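Local structure of Uly1 (Catenovulum maritimum, 7DRQ) at residues V20-S23 / V24-R28; Y403-E407 / N408-I412; Y435-P438 / V439-S443. The protein breaks down the algal polysaccharide ulvan as a calcium-binding lyase of polysaccharide lyase family 24. All coordinates share one frame; numbering follows the deposited sequence.

Contact 1. Residues V20-S23 / V24-R28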
loop_
_atom_site.group_PDB
_atom_site.type_symbol
_atom_site.label_atom_id
_atom_site.label_comp_id
_atom_site.label_asym_id
_atom_site.label_seq_id
_atom_site.Cartn_x
_atom_site.Cartn_y
_atom_site.Cartn_z
ATOM N N VAL A 20 -0.900 19.455 -13.851
ATOM C CA VAL A 20 0.538 19.252 -13.980
ATOM C C VAL A 20 1.156 19.022 -12.606
ATOM O O VAL A 20 0.553 19.278 -11.561
ATOM C CB VAL A 20 1.241 20.422 -14.706
ATOM C CG1 VAL A 20 0.609 20.655 -16.061
ATOM C CG2 VAL A 20 1.214 21.698 -13.854
ATOM N N LYS A 21 2.396 18.543 -12.629
ATOM C CA LYS A 21 3.128 18.276 -11.401
ATOM C C LYS A 21 3.543 19.573 -10.718
ATOM O O LYS A 21 4.020 20.506 -11.366
ATOM C CB LYS A 21 4.364 17.433 -11.711
ATOM C CG LYS A 21 5.218 17.132 -10.500
ATOM C CD LYS A 21 5.050 15.703 -10.082
ATOM C CE LYS A 21 6.244 15.239 -9.273
ATOM N NZ LYS A 21 6.446 16.161 -8.127
ATOM N N LYS A 22 3.369 19.627 -9.398
ATOM C CA LYS A 22 3.784 20.768 -8.591
ATOM C C LYS A 22 4.867 20.355 -7.604
ATOM O O LYS A 22 4.822 19.258 -7.036
ATOM C CB LYS A 22 2.606 21.366 -7.813
ATOM C CG LYS A 22 1.509 21.958 -8.676
ATOM C CD LYS A 22 1.987 23.162 -9.483
ATOM C CE LYS A 22 0.848 23.711 -10.338
ATOM N NZ LYS A 22 1.246 24.912 -11.120
ATOM N N SER A 23 5.835 21.248 -7.393
ATOM C CA SER A 23 6.788 21.081 -6.311
ATOM C C SER A 23 6.062 21.140 -4.963
ATOM O O SER A 23 4.915 21.578 -4.860
ATOM C CB SER A 23 7.868 22.164 -6.388
ATOM O OG SER A 23 7.397 23.378 -5.838
ATOM N N VAL A 24 6.749 20.693 -3.918
ATOM C CA VAL A 24 6.210 20.800 -2.566
ATOM C C VAL A 24 6.069 22.269 -2.165
ATOM O O VAL A 24 5.020 22.648 -1.620
ATOM C CB VAL A 24 7.064 20.010 -1.565
ATOM C CG1 VAL A 24 6.771 20.465 -0.153
ATOM C CG2 VAL A 24 6.793 18.517 -1.725
ATOM N N PRO A 25 7.068 23.138 -2.398
ATOM C CA PRO A 25 6.845 24.564 -2.086
ATOM C C PRO A 25 5.732 25.198 -2.907
ATOM O O PRO A 25 4.976 26.018 -2.376
ATOM C CB PRO A 25 8.213 25.205 -2.372
ATOM C CG PRO A 25 9.187 24.095 -2.193
ATOM C CD PRO A 25 8.482 22.885 -2.745
ATOM N N GLN A 26 5.619 24.857 -4.193
ATOM C CA GLN A 26 4.481 25.307 -4.988
ATOM C C GLN A 26 3.167 24.838 -4.373
ATOM O O GLN A 26 2.243 25.632 -4.155
ATOM C CB GLN A 26 4.600 24.773 -6.416
ATOM C CG GLN A 26 5.215 25.708 -7.442
ATOM C CD GLN A 26 5.323 25.046 -8.800
ATOM O OE1 GLN A 26 5.629 23.851 -8.902
ATOM N NE2 GLN A 26 5.057 25.811 -9.858
ATOM N N ALA A 27 3.065 23.533 -4.100
ATOM C CA ALA A 27 1.821 22.972 -3.582
ATOM C C ALA A 27 1.436 23.624 -2.264
ATOM O O ALA A 27 0.252 23.851 -1.992
ATOM C CB ALA A 27 1.962 21.462 -3.411
ATOM N N ARG A 28 2.426 23.952 -1.439
ATOM C CA ARG A 28 2.120 24.503 -0.130
ATOM C C ARG A 28 1.702 25.965 -0.213
ATOM O O ARG A 28 0.821 26.406 0.535
ATOM C CB ARG A 28 3.328 24.349 0.786
ATOM C CG ARG A 28 3.004 24.597 2.217
ATOM C CD ARG A 28 3.600 23.503 3.059
ATOM N NE ARG A 28 5.014 23.329 2.787
ATOM C CZ ARG A 28 5.674 22.187 2.934
ATOM N NH1 ARG A 28 5.047 21.097 3.334
ATOM N NH2 ARG A 28 6.976 22.139 2.680
#
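Ser23 and Gln26 form a capping box at the start of helix 24-29, one of the few helices in this largely beta-stranded protein, with Ser23 as the N-cap. Each side chain takes a backbone N-H of the other residue. Ser23 OG accepts from Gln26 N at 2.8 Å in a nearly straight bond, and in return Gln26 OE1 receives Ser23 N at 3.0 Å, in the plane of the amide and on a lone pair. The hydroxyl is set for this by chi1 of 80°, which places OG between the backbone N and the carbonyl carbon and points it at Gln26 N. There it also meets Pro25 CD at 3.3 Å. The Gln26 chain runs extended beyond CG, so that its amide reaches back to the residue before the helix. Without the hydroxyl, as with an alanine at Ser23, Gln26 N would probably lose its capping acceptor, leaving half of the box. The first i to i+4 bond of the helix runs from Ala27 N to the N-cap carbonyl, Ser23 O, at 2.8 Å, while the methyl of Ala27 and the side chain of Val24 pack against Phe98. Lys22 lies across Gln26 at about a right angle. Its chain bends at chi2 (-64°), and of its side-chain atoms CD comes nearest the amide: Lys22 CD stands 3.8 Å from Gln26 OE1.

Contact 2. Residues Y403-E407 / N408-I412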
loop_
_atom_site.group_PDB
_atom_site.type_symbol
_atom_site.label_atom_id
_atom_site.label_comp_id
_atom_site.label_asym_id
_atom_site.label_seq_id
_atom_site.Cartn_x
_atom_site.Cartn_y
_atom_site.Cartn_z
ATOM N N TYR A 403 3.964 -11.391 -6.809
ATOM C CA TYR A 403 2.789 -12.004 -6.218
ATOM C C TYR A 403 3.013 -13.509 -6.098
ATOM O O TYR A 403 3.958 -14.066 -6.668
ATOM C CB TYR A 403 1.546 -11.696 -7.067
ATOM C CG TYR A 403 1.420 -10.222 -7.335
ATOM C CD1 TYR A 403 0.863 -9.376 -6.381
ATOM C CD2 TYR A 403 1.887 -9.660 -8.521
ATOM C CE1 TYR A 403 0.757 -8.025 -6.607
ATOM C CE2 TYR A 403 1.780 -8.303 -8.753
ATOM C CZ TYR A 403 1.219 -7.492 -7.789
ATOM O OH TYR A 403 1.095 -6.138 -8.010
ATOM N N THR A 404 2.128 -14.182 -5.359
ATOM C CA THR A 404 2.285 -15.623 -5.218
ATOM C C THR A 404 0.934 -16.297 -5.064
ATOM O O THR A 404 -0.017 -15.726 -4.518
ATOM C CB THR A 404 3.206 -15.992 -4.035
ATOM O OG1 THR A 404 3.576 -17.375 -4.135
ATOM C CG2 THR A 404 2.526 -15.735 -2.668
ATOM N N ALA A 405 0.858 -17.518 -5.585
ATOM C CA ALA A 405 -0.297 -18.381 -5.398
ATOM C C ALA A 405 0.155 -19.794 -5.708
ATOM O O ALA A 405 0.941 -20.004 -6.636
ATOM C CB ALA A 405 -1.485 -17.982 -6.291
ATOM N N GLY A 406 -0.323 -20.750 -4.917
ATOM C CA GLY A 406 0.121 -22.119 -5.103
ATOM C C GLY A 406 1.626 -22.206 -5.013
ATOM O O GLY A 406 2.263 -21.519 -4.209
ATOM N N GLU A 407 2.222 -23.030 -5.873
ATOM C CA GLU A 407 3.671 -23.173 -5.832
ATOM C C GLU A 407 4.407 -22.080 -6.596
ATOM O O GLU A 407 5.639 -22.153 -6.702
ATOM C CB GLU A 407 4.072 -24.541 -6.390
ATOM C CG GLU A 407 3.804 -24.711 -7.870
ATOM C CD GLU A 407 4.456 -25.963 -8.439
ATOM O OE1 GLU A 407 5.116 -26.700 -7.682
ATOM O OE2 GLU A 407 4.324 -26.202 -9.651
ATOM N N ASN A 408 3.710 -21.073 -7.123
ATOM C CA ASN A 408 4.299 -20.147 -8.080
ATOM C C ASN A 408 4.456 -18.738 -7.522
ATOM O O ASN A 408 3.809 -18.345 -6.548
ATOM C CB ASN A 408 3.446 -20.069 -9.354
ATOM C CG ASN A 408 3.350 -21.397 -10.056
ATOM O OD1 ASN A 408 4.360 -22.064 -10.276
ATOM N ND2 ASN A 408 2.135 -21.799 -10.395
ATOM N N ILE A 409 5.327 -17.974 -8.181
ATOM C CA ILE A 409 5.338 -16.524 -8.058
ATOM C C ILE A 409 4.949 -15.937 -9.409
ATOM O O ILE A 409 5.061 -16.585 -10.453
ATOM C CB ILE A 409 6.703 -15.964 -7.594
ATOM C CG1 ILE A 409 7.813 -16.388 -8.565
ATOM C CG2 ILE A 409 6.994 -16.395 -6.154
ATOM C CD1 ILE A 409 9.200 -15.766 -8.229
ATOM N N TYR A 410 4.488 -14.689 -9.382
ATOM C CA TYR A 410 3.937 -14.059 -10.573
ATOM C C TYR A 410 4.412 -12.623 -10.702
ATOM O O TYR A 410 4.523 -11.905 -9.705
ATOM C CB TYR A 410 2.407 -14.047 -10.561
ATOM C CG TYR A 410 1.785 -15.403 -10.490
ATOM C CD1 TYR A 410 1.489 -16.110 -11.653
ATOM C CD2 TYR A 410 1.476 -15.982 -9.266
ATOM C CE1 TYR A 410 0.901 -17.358 -11.594
ATOM C CE2 TYR A 410 0.898 -17.235 -9.201
ATOM C CZ TYR A 410 0.610 -17.912 -10.366
ATOM O OH TYR A 410 0.035 -19.160 -10.306
ATOM N N ILE A 411 4.682 -12.221 -11.951
ATOM C CA ILE A 411 4.747 -10.827 -12.356
ATOM C C ILE A 411 3.448 -10.528 -13.091
ATOM O O ILE A 411 3.045 -11.293 -13.972
ATOM C CB ILE A 411 5.963 -10.558 -13.258
ATOM C CG1 ILE A 411 7.270 -10.733 -12.484
ATOM C CG2 ILE A 411 5.885 -9.162 -13.877
ATOM C CD1 ILE A 411 8.461 -10.988 -13.395
ATOM N N ILE A 412 2.775 -9.447 -12.708
ATOM C CA ILE A 412 1.482 -9.088 -13.281
ATOM C C ILE A 412 1.545 -7.614 -13.651
ATOM O O ILE A 412 1.919 -6.775 -12.822
ATOM C CB ILE A 412 0.325 -9.361 -12.304
ATOM C CG1 ILE A 412 0.265 -10.852 -11.947
ATOM C CG2 ILE A 412 -1.011 -8.860 -12.882
ATOM C CD1 ILE A 412 -0.546 -11.147 -10.687
HETATM O O HOH W 1 2.043 -5.366 -10.409
HETATM O O HOH W 2 2.552 -24.422 -11.196
HETATM O O HOH W 3 4.914 -24.366 -11.739
#
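Tyr403 and Tyr410 face each other as a hydrogen-bonded antiparallel pair in a tight beta hairpin, whose type II' turn runs from Ala405 to Asn408 and puts Gly406, at positive phi, at its second position. The close-knit part is the strand pairing. Asn408 O is gripped twice, by Ala405 N and by the hydroxyl of Thr404, whose OG1 lies 2.6 Å away; chi1 of -166° carries OG1 anti to the Thr404 nitrogen and over to that carbonyl. On the face shared by Tyr403, Ala405, Asn408 and Tyr410, the Tyr410 ring turns its edge to Ala405 N, 3.6 Å from CE2. Tyr403 and Ile412 cross at about a right angle, with Ile412 CD1 3.6 Å from Tyr403 CD2. The turn is the solvent side: Glu407 is exposed there, and waters carry its link to Asn408. One water donates to both Glu407 OE2 and Asn408 OD1, and another links that OE2 to Asn408 ND2; the amide and carboxylate planes stand 60° apart. Asn408 ND2 also makes a weak bond of 3.4 Å to Tyr410 OH. A third water bridges Tyr403 OH and Ile412 O. The hairpin begins a four-stranded sheet, in which strand 418-425 pairs with 408-415. Strands of two other sheets cover its faces: Thr404 and Ile409 rest on Thr352 of strand 350-353, Tyr403 and Ile412 on Val449 and Ile451 of strand 444-452.

Contact 3. Residues Y435-P438 / V439-S443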
loop_
_atom_site.group_PDB
_atom_site.type_symbol
_atom_site.label_atom_id
_atom_site.label_comp_id
_atom_site.label_asym_id
_atom_site.label_seq_id
_atom_site.Cartn_x
_atom_site.Cartn_y
_atom_site.Cartn_z
ATOM N N TYR A 435 -0.310 -15.565 -19.541
ATOM C CA TYR A 435 -1.547 -14.868 -19.870
ATOM C C TYR A 435 -1.201 -13.551 -20.541
ATOM O O TYR A 435 -0.299 -12.839 -20.098
ATOM C CB TYR A 435 -2.403 -14.608 -18.625
ATOM C CG TYR A 435 -3.670 -13.842 -18.925
ATOM C CD1 TYR A 435 -4.817 -14.509 -19.340
ATOM C CD2 TYR A 435 -3.718 -12.458 -18.804
ATOM C CE1 TYR A 435 -5.982 -13.821 -19.615
ATOM C CE2 TYR A 435 -4.883 -11.752 -19.085
ATOM C CZ TYR A 435 -6.014 -12.450 -19.490
ATOM O OH TYR A 435 -7.180 -11.779 -19.779
ATOM N N TYR A 436 -1.920 -13.235 -21.617
ATOM C CA TYR A 436 -1.817 -11.915 -22.226
ATOM C C TYR A 436 -3.138 -11.637 -22.917
ATOM O O TYR A 436 -3.533 -12.393 -23.813
ATOM C CB TYR A 436 -0.648 -11.835 -23.214
ATOM C CG TYR A 436 -0.341 -10.429 -23.704
ATOM C CD1 TYR A 436 -0.549 -9.318 -22.888
ATOM C CD2 TYR A 436 0.164 -10.213 -24.984
ATOM C CE1 TYR A 436 -0.268 -8.033 -23.336
ATOM C CE2 TYR A 436 0.450 -8.933 -25.440
ATOM C CZ TYR A 436 0.232 -7.846 -24.615
ATOM O OH TYR A 436 0.515 -6.579 -25.084
ATOM N N ALA A 437 -3.828 -10.584 -22.477
ATOM C CA ALA A 437 -5.112 -10.242 -23.064
ATOM C C ALA A 437 -4.929 -9.988 -24.560
ATOM O O ALA A 437 -3.894 -9.467 -24.982
ATOM C CB ALA A 437 -5.704 -9.005 -22.392
ATOM N N PRO A 438 -5.918 -10.341 -25.374
ATOM C CA PRO A 438 -5.736 -10.327 -26.827
ATOM C C PRO A 438 -5.869 -8.947 -27.442
ATOM O O PRO A 438 -6.458 -8.022 -26.878
ATOM C CB PRO A 438 -6.866 -11.239 -27.320
ATOM C CG PRO A 438 -7.954 -11.020 -26.317
ATOM C CD PRO A 438 -7.232 -10.886 -24.983
ATOM N N VAL A 439 -5.366 -8.835 -28.655
ATOM C CA VAL A 439 -5.481 -7.629 -29.430
ATOM C C VAL A 439 -6.981 -7.347 -29.541
ATOM O O VAL A 439 -7.747 -8.250 -29.645
ATOM C CB VAL A 439 -4.885 -7.870 -30.821
ATOM C CG1 VAL A 439 -5.312 -6.821 -31.794
ATOM C CG2 VAL A 439 -3.385 -8.048 -30.750
ATOM N N GLY A 440 -7.378 -6.090 -29.502
ATOM C CA GLY A 440 -8.774 -5.704 -29.547
ATOM C C GLY A 440 -9.452 -5.584 -28.199
ATOM O O GLY A 440 -10.588 -5.095 -28.137
ATOM N N SER A 441 -8.808 -6.037 -27.126
ATOM C CA SER A 441 -9.323 -5.820 -25.786
ATOM C C SER A 441 -8.974 -4.404 -25.318
ATOM O O SER A 441 -8.250 -3.662 -25.983
ATOM C CB SER A 441 -8.758 -6.876 -24.830
ATOM O OG SER A 441 -7.343 -6.885 -24.877
ATOM N N GLN A 442 -9.480 -4.038 -24.142
ATOM C CA GLN A 442 -9.321 -2.672 -23.663
ATOM C C GLN A 442 -7.875 -2.381 -23.271
ATOM O O GLN A 442 -7.077 -3.279 -23.003
ATOM C CB GLN A 442 -10.221 -2.413 -22.458
ATOM C CG GLN A 442 -11.692 -2.570 -22.750
ATOM C CD GLN A 442 -12.487 -2.673 -21.488
ATOM O OE1 GLN A 442 -12.939 -3.751 -21.121
ATOM N NE2 GLN A 442 -12.642 -1.555 -20.792
ATOM N N SER A 443 -7.553 -1.096 -23.210
ATOM C CA SER A 443 -6.238 -0.632 -22.791
ATOM C C SER A 443 -6.358 0.061 -21.446
ATOM O O SER A 443 -7.256 0.891 -21.245
ATOM C CB SER A 443 -5.628 0.320 -23.818
ATOM O OG SER A 443 -4.993 -0.421 -24.846
#
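Ser441 and Pro438 meet through two hydrogen bonds that converge on one atom, Pro438 O. The backbone supplies the first: Ser441 N donates to Pro438 O at 3.1 Å with an N-H...O angle of 158°, and the donor stands tilted out of the carbonyl plane. The side chain supplies the second. Ser441 OG donates to the same Pro438 O, at a modelled separation of 2.5 Å that is very short, so its exact length deserves little weight. Chi1 of 55° sets OG between the backbone N and carbonyl carbon of Ser441, close enough to its own N-H for both to reach Pro438 O.

The backbone bond closes a type II beta turn from Pro438 to Ser441, with Val439 and Gly440 at its corners. Gly440 sits at positive phi, with backbone angles at which a side chain would be jammed against the carbonyl oxygen of Val439, and this by itself calls for glycine. The turn lies at the surface, in the loop that carries the chain from strand 432-436, at the edge of one four-stranded sheet, to strand 444-452 of the next, a step consistent with the passage between blades of a beta-propeller.

Van der Waals contacts are few: carbons of Ala437 and Pro438 approach the hydroxyl oxygen. Ala437 CB comes within 3.7 Å of Ser441 OG, and the proline ring adds its CD, 4.0 Å from that oxygen. The Ser441 side chain touches Arg418 as well.

Hydrogen bonds to the surroundings flank the turn. Just before it, Ala437 O accepts from Arg418 NE; just after it, Gln442 NE2 donates to Glu462 OE2 at the end of strand 455-462.

Overall arrangement
From the N terminus, strand 3-15 leads into contact 1, where the chain enters helix 24-29. Some 375 residues later, contact 2 closes the hairpin 403-405/408-415, opening a sheet whose last strand, 432-436, delivers the chain to contact 3. The three follow in series: contact 1 caps a helix, contacts 2 and 3 close beta turns, and none encloses or crosses another. Contacts 1 and 2 lie on opposite sides of the chain's centre, their own centres 38 Å apart. Contacts 2 and 3 share a sheet without touching; contact 3 leads to strand 444-452, whose sheet also takes in strand 3-15, consistent with closure of a propeller ring by both termini.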